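Acetaldehyde dehydrogenase (Acetylating) (Geobacillus thermoglucosidasius, PDB 5J78) probably catalyses the NAD-dependent, reversible conversion of acetaldehyde and coenzyme A to acetyl-CoA, as an acetylating member of the aldehyde dehydrogenase family. Local coordinates at residues A[111-116]-A[156-161]; A[127-132]-A[462-467]. One frame throughout, in Å; residues are numbered along the deposited sequence.

Contact 1 (A[111-116]-A[156-161]); sequences KTVGII and KARNAI. With GOL (glycerol), chain J.
T112 meets the end of a helix: its OG1 donates to K156 O over 2.7 Å, entering almost in line with the C=O bond. With chi1 58°, OG1 is flanked by N and C, while CG2 lies against the K156 CE methylene. The next grip comes from R158, whose NH1 bonds to T112 O at 3.1 Å on a lone pair in the carbonyl plane, although that oxygen stands 29° out of the guanidinium plane. V113 flanks this arm, its CG2 3.7 Å from R158 CD and its CA over the rim of one guanidinium face. A glycerol, probably from the crystallisation liquor, sits at the guanidinium edge; its O3 accepts from G114 N at 2.8 Å and from R158 NH1 at 3.0 Å. Water 1 donates to both T112 O and A157 O, bridging the two backbones. R158, with positive phi, closes helix 143-156 in a Schellman motif. Farther out, hydrogen bonds run from R158 NH2 to E51 O and T112 N to Q55 OE1, and D59 makes a salt bridge with K156 NZ. The contact joins the turn before strand 115-119 to the helix 143-156/strand 160-165 junction, beside helices 28-51 and 55-84 and F461 of strand 461-468.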
loop_
_atom_site.group_PDB
_atom_site.type_symbol
_atom_site.label_atom_id
_atom_site.label_comp_id
_atom_site.label_asym_id
_atom_site.label_seq_id
_atom_site.Cartn_x
_atom_site.Cartn_y
_atom_site.Cartn_z
ATOM N N LYS A 111 32.866 -1.567 27.765
ATOM C CA LYS A 111 32.893 -3.016 27.572
ATOM C C LYS A 111 31.761 -3.436 26.639
ATOM O O LYS A 111 30.615 -3.078 26.868
ATOM C CB LYS A 111 32.774 -3.750 28.914
ATOM C CG LYS A 111 33.932 -3.502 29.874
ATOM C CD LYS A 111 33.681 -4.175 31.228
ATOM C CE LYS A 111 34.904 -4.143 32.123
ATOM N NZ LYS A 111 34.653 -4.871 33.407
ATOM N N THR A 112 32.083 -4.211 25.609
ATOM C CA THR A 112 31.085 -4.651 24.628
ATOM C C THR A 112 31.196 -6.123 24.222
ATOM O O THR A 112 30.419 -6.591 23.389
ATOM C CB THR A 112 31.180 -3.811 23.332
ATOM O OG1 THR A 112 32.504 -3.926 22.781
ATOM C CG2 THR A 112 30.893 -2.371 23.617
ATOM N N VAL A 113 32.150 -6.848 24.801
ATOM C CA VAL A 113 32.338 -8.267 24.469
ATOM C C VAL A 113 32.033 -9.153 25.666
ATOM O O VAL A 113 32.543 -8.917 26.749
ATOM C CB VAL A 113 33.785 -8.591 24.012
ATOM C CG1 VAL A 113 33.929 -10.098 23.709
ATOM C CG2 VAL A 113 34.170 -7.782 22.806
ATOM N N GLY A 114 31.226 -10.189 25.458
ATOM C CA GLY A 114 31.015 -11.190 26.484
ATOM C C GLY A 114 30.258 -10.654 27.687
ATOM O O GLY A 114 29.367 -9.811 27.577
ATOM N N ILE A 115 30.633 -11.159 28.853
ATOM C CA ILE A 115 30.026 -10.760 30.097
ATOM C C ILE A 115 30.583 -9.409 30.475
ATOM O O ILE A 115 31.785 -9.274 30.685
ATOM C CB ILE A 115 30.290 -11.807 31.197
ATOM C CG1 ILE A 115 29.570 -13.102 30.817
ATOM C CG2 ILE A 115 29.837 -11.295 32.568
ATOM C CD1 ILE A 115 29.739 -14.238 31.810
ATOM N N ILE A 116 29.714 -8.405 30.532
ATOM C CA ILE A 116 30.161 -7.043 30.772
ATOM C C ILE A 116 29.885 -6.645 32.215
ATOM O O ILE A 116 30.338 -5.602 32.663
ATOM C CB ILE A 116 29.500 -6.032 29.797
ATOM C CG1 ILE A 116 27.970 -6.064 29.882
ATOM C CG2 ILE A 116 29.977 -6.297 28.393
ATOM C CD1 ILE A 116 27.263 -4.983 28.985
ATOM N N LYS A 156 32.420 -0.903 17.345
ATOM C CA LYS A 156 32.755 -1.090 18.752
ATOM C C LYS A 156 31.746 -2.032 19.438
ATOM O O LYS A 156 32.129 -2.813 20.312
ATOM C CB LYS A 156 32.812 0.271 19.451
ATOM C CG LYS A 156 32.956 0.244 20.974
ATOM C CD LYS A 156 34.313 -0.233 21.442
ATOM C CE LYS A 156 34.256 -0.580 22.933
ATOM N NZ LYS A 156 35.595 -0.690 23.592
ATOM N N ALA A 157 30.477 -1.985 19.024
ATOM C CA ALA A 157 29.455 -2.887 19.580
ATOM C C ALA A 157 29.378 -4.222 18.835
ATOM O O ALA A 157 28.507 -5.069 19.122
ATOM C CB ALA A 157 28.097 -2.199 19.583
ATOM N N ARG A 158 30.281 -4.378 17.869
ATOM C CA ARG A 158 30.539 -5.634 17.146
ATOM C C ARG A 158 29.518 -5.932 16.055
ATOM O O ARG A 158 29.216 -7.087 15.763
ATOM C CB ARG A 158 30.631 -6.812 18.122
ATOM C CG ARG A 158 31.705 -6.621 19.204
ATOM C CD ARG A 158 31.336 -7.294 20.509
ATOM N NE ARG A 158 31.440 -8.738 20.400
ATOM C CZ ARG A 158 30.697 -9.607 21.075
ATOM N NH1 ARG A 158 29.779 -9.205 21.934
ATOM N NH2 ARG A 158 30.885 -10.897 20.899
ATOM N N ASN A 159 29.035 -4.870 15.424
ATOM C CA ASN A 159 28.126 -4.958 14.295
ATOM C C ASN A 159 28.807 -4.706 12.954
ATOM O O ASN A 159 29.889 -4.120 12.900
ATOM C CB ASN A 159 26.999 -3.936 14.476
ATOM C CG ASN A 159 26.340 -4.058 15.822
ATOM O OD1 ASN A 159 25.633 -5.036 16.090
ATOM N ND2 ASN A 159 26.607 -3.102 16.698
ATOM N N ALA A 160 28.144 -5.133 11.883
ATOM C CA ALA A 160 28.419 -4.639 10.525
ATOM C C ALA A 160 27.510 -3.437 10.291
ATOM O O ALA A 160 26.518 -3.278 10.989
ATOM C CB ALA A 160 28.174 -5.729 9.463
ATOM N N ILE A 161 27.839 -2.585 9.330
ATOM C CA ILE A 161 26.983 -1.439 9.030
ATOM C C ILE A 161 26.983 -1.175 7.533
ATOM O O ILE A 161 28.038 -1.243 6.880
ATOM C CB ILE A 161 27.402 -0.163 9.812
ATOM C CG1 ILE A 161 26.461 0.998 9.474
ATOM C CG2 ILE A 161 28.842 0.226 9.534
ATOM C CD1 ILE A 161 26.335 2.005 10.597
HETATM C C1 GOL J . 29.296 -13.813 21.679
HETATM O O1 GOL J . 30.306 -14.026 22.636
HETATM C C2 GOL J . 28.161 -13.001 22.282
HETATM O O2 GOL J . 26.992 -13.804 22.309
HETATM C C3 GOL J . 28.487 -12.551 23.697
HETATM O O3 GOL J . 29.481 -11.556 23.722
HETATM O O HOH W 1 28.118 -6.327 21.705
#

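Contact 2 (A[127-132]-A[462-467]); sequences IAQPVG and NIKRVA
I127 and K464 form a hydrogen-bonded pair where strands 124-138 and 461-468 run antiparallel in a mixed sheet, I127 N reaching K464 O at 2.8 Å (172° at the hydrogen) and K464 N reaching I127 O at 2.9 Å. Q129 and N462 make the second such pair, with N462 N to Q129 O at 2.7 Å and a more bent 141°; A128 and I463 form the non-hydrogen-bonded pair between them. On the face carrying I127, Q129, N462 and K464, the lysine lies across its neighbours: its CG and CD pass along Q129 CB, and CE rests 3.7 Å from I127 CG2. A bend at chi3, -58°, carries CE there and lays the chain end alongside Q129 OE1, 3.3 Å from NZ in a weak bond; water 2 donates to OE1 and accepts from NZ. The ammonium has stronger partners in the K413 and I411 carbonyls of the second subunit. R465, V466 and A467 pair in parallel with a strand of that subunit, carrying the sheet across the interface, consistent with the oligomerisation arm of aldehyde dehydrogenases, and R465 makes a salt bridge with its D453. Beyond K464, I127 CD1 presses tightly on V466 CG2, 3.5 Å away.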
loop_
_atom_site.group_PDB
_atom_site.type_symbol
_atom_site.label_atom_id
_atom_site.label_comp_id
_atom_site.label_asym_id
_atom_site.label_seq_id
_atom_site.Cartn_x
_atom_site.Cartn_y
_atom_site.Cartn_z
ATOM N N ILE A 127 25.327 -10.039 29.510
ATOM C CA ILE A 127 26.111 -10.364 28.330
ATOM C C ILE A 127 25.797 -9.327 27.252
ATOM O O ILE A 127 24.624 -9.052 26.983
ATOM C CB ILE A 127 25.795 -11.760 27.786
ATOM C CG1 ILE A 127 26.033 -12.838 28.845
ATOM C CG2 ILE A 127 26.631 -12.065 26.556
ATOM C CD1 ILE A 127 25.375 -14.159 28.464
ATOM N N ALA A 128 26.835 -8.747 26.656
ATOM C CA ALA A 128 26.655 -7.830 25.533
ATOM C C ALA A 128 26.380 -8.633 24.275
ATOM O O ALA A 128 27.126 -9.554 23.933
ATOM C CB ALA A 128 27.874 -6.943 25.351
ATOM N N GLN A 129 25.290 -8.289 23.598
ATOM C CA GLN A 129 24.871 -8.984 22.385
ATOM C C GLN A 129 24.709 -8.014 21.204
ATOM O O GLN A 129 23.808 -7.180 21.214
ATOM C CB GLN A 129 23.550 -9.721 22.619
ATOM C CG GLN A 129 23.056 -10.500 21.406
ATOM C CD GLN A 129 24.041 -11.608 21.011
ATOM O OE1 GLN A 129 24.477 -12.406 21.849
ATOM N NE2 GLN A 129 24.410 -11.639 19.741
ATOM N N PRO A 130 25.558 -8.146 20.170
ATOM C CA PRO A 130 25.434 -7.258 19.004
ATOM C C PRO A 130 24.073 -7.352 18.316
ATOM O O PRO A 130 23.533 -8.445 18.220
ATOM C CB PRO A 130 26.527 -7.765 18.054
ATOM C CG PRO A 130 27.438 -8.532 18.876
ATOM C CD PRO A 130 26.617 -9.147 19.970
ATOM N N VAL A 131 23.552 -6.239 17.819
ATOM C CA VAL A 131 22.274 -6.252 17.127
ATOM C C VAL A 131 22.366 -6.910 15.769
ATOM O O VAL A 131 21.351 -7.371 15.243
ATOM C CB VAL A 131 21.696 -4.847 16.939
ATOM C CG1 VAL A 131 21.333 -4.261 18.283
ATOM C CG2 VAL A 131 22.661 -3.930 16.161
ATOM N N GLY A 132 23.576 -6.940 15.206
ATOM C CA GLY A 132 23.826 -7.616 13.946
ATOM C C GLY A 132 24.261 -6.688 12.815
ATOM O O GLY A 132 25.448 -6.341 12.692
ATOM N N ASN A 462 22.256 -5.328 22.477
ATOM C CA ASN A 462 21.255 -5.756 23.450
ATOM C C ASN A 462 21.948 -6.314 24.668
ATOM O O ASN A 462 23.075 -6.797 24.564
ATOM C CB ASN A 462 20.342 -6.819 22.842
ATOM C CG ASN A 462 19.591 -6.323 21.610
ATOM O OD1 ASN A 462 19.525 -7.010 20.582
ATOM N ND2 ASN A 462 19.012 -5.146 21.708
ATOM N N ILE A 463 21.289 -6.258 25.821
ATOM C CA ILE A 463 21.802 -6.939 26.999
ATOM C C ILE A 463 21.000 -8.224 27.215
ATOM O O ILE A 463 19.766 -8.191 27.293
ATOM C CB ILE A 463 21.757 -6.017 28.240
ATOM C CG1 ILE A 463 22.788 -4.902 28.051
ATOM C CG2 ILE A 463 22.115 -6.796 29.500
ATOM C CD1 ILE A 463 22.659 -3.739 28.971
ATOM N N LYS A 464 21.713 -9.356 27.238
ATOM C CA LYS A 464 21.160 -10.635 27.658
ATOM C C LYS A 464 21.458 -10.839 29.138
ATOM O O LYS A 464 22.564 -10.535 29.600
ATOM C CB LYS A 464 21.752 -11.782 26.836
ATOM C CG LYS A 464 21.641 -11.609 25.312
ATOM C CD LYS A 464 22.111 -12.840 24.548
ATOM C CE LYS A 464 23.562 -13.226 24.877
ATOM N NZ LYS A 464 23.935 -14.539 24.260
ATOM N N ARG A 465 20.480 -11.340 29.890
ATOM C CA ARG A 465 20.667 -11.509 31.335
ATOM C C ARG A 465 20.605 -12.981 31.735
ATOM O O ARG A 465 19.596 -13.656 31.534
ATOM C CB ARG A 465 19.631 -10.674 32.086
ATOM C CG ARG A 465 19.794 -9.177 31.774
ATOM C CD ARG A 465 18.623 -8.349 32.211
ATOM N NE ARG A 465 18.926 -6.911 32.193
ATOM C CZ ARG A 465 18.637 -6.084 31.185
ATOM N NH1 ARG A 465 18.042 -6.528 30.084
ATOM N NH2 ARG A 465 18.947 -4.797 31.276
ATOM N N VAL A 466 21.725 -13.478 32.245
ATOM C CA VAL A 466 21.797 -14.811 32.826
ATOM C C VAL A 466 21.403 -14.707 34.293
ATOM O O VAL A 466 22.124 -14.098 35.083
ATOM C CB VAL A 466 23.201 -15.402 32.708
ATOM C CG1 VAL A 466 23.228 -16.840 33.261
ATOM C CG2 VAL A 466 23.691 -15.351 31.241
ATOM N N ALA A 467 20.270 -15.288 34.666
ATOM C CA ALA A 467 19.691 -15.011 35.980
ATOM C C ALA A 467 19.317 -16.271 36.716
ATOM O O ALA A 467 18.622 -17.132 36.179
ATOM C CB ALA A 467 18.466 -14.101 35.831
HETATM O O HOH W 2 23.796 -14.768 21.028
#

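From the N terminus, the chain passes 111-116, turns back through 127-132, runs along helix 143-156 to 156-161, and returns at 462-467 only after 300 further residues. Contact 1 closes the short loop between its segments; contact 2 closes a far longer one that starts within it, so the two cross. Segment 127-132 is central: G114 O lies 2.9 Å from A128 N, a probable hydrogen bond to strand 124-138, and N159 OD1 lies 2.9 Å from G132 N, probably another. Together they fix the approach to strand 115-119 and the end of helix 143-156 beside strand 124-138, and strand 461-468 on it, the last of these carrying the sheet to the second subunit.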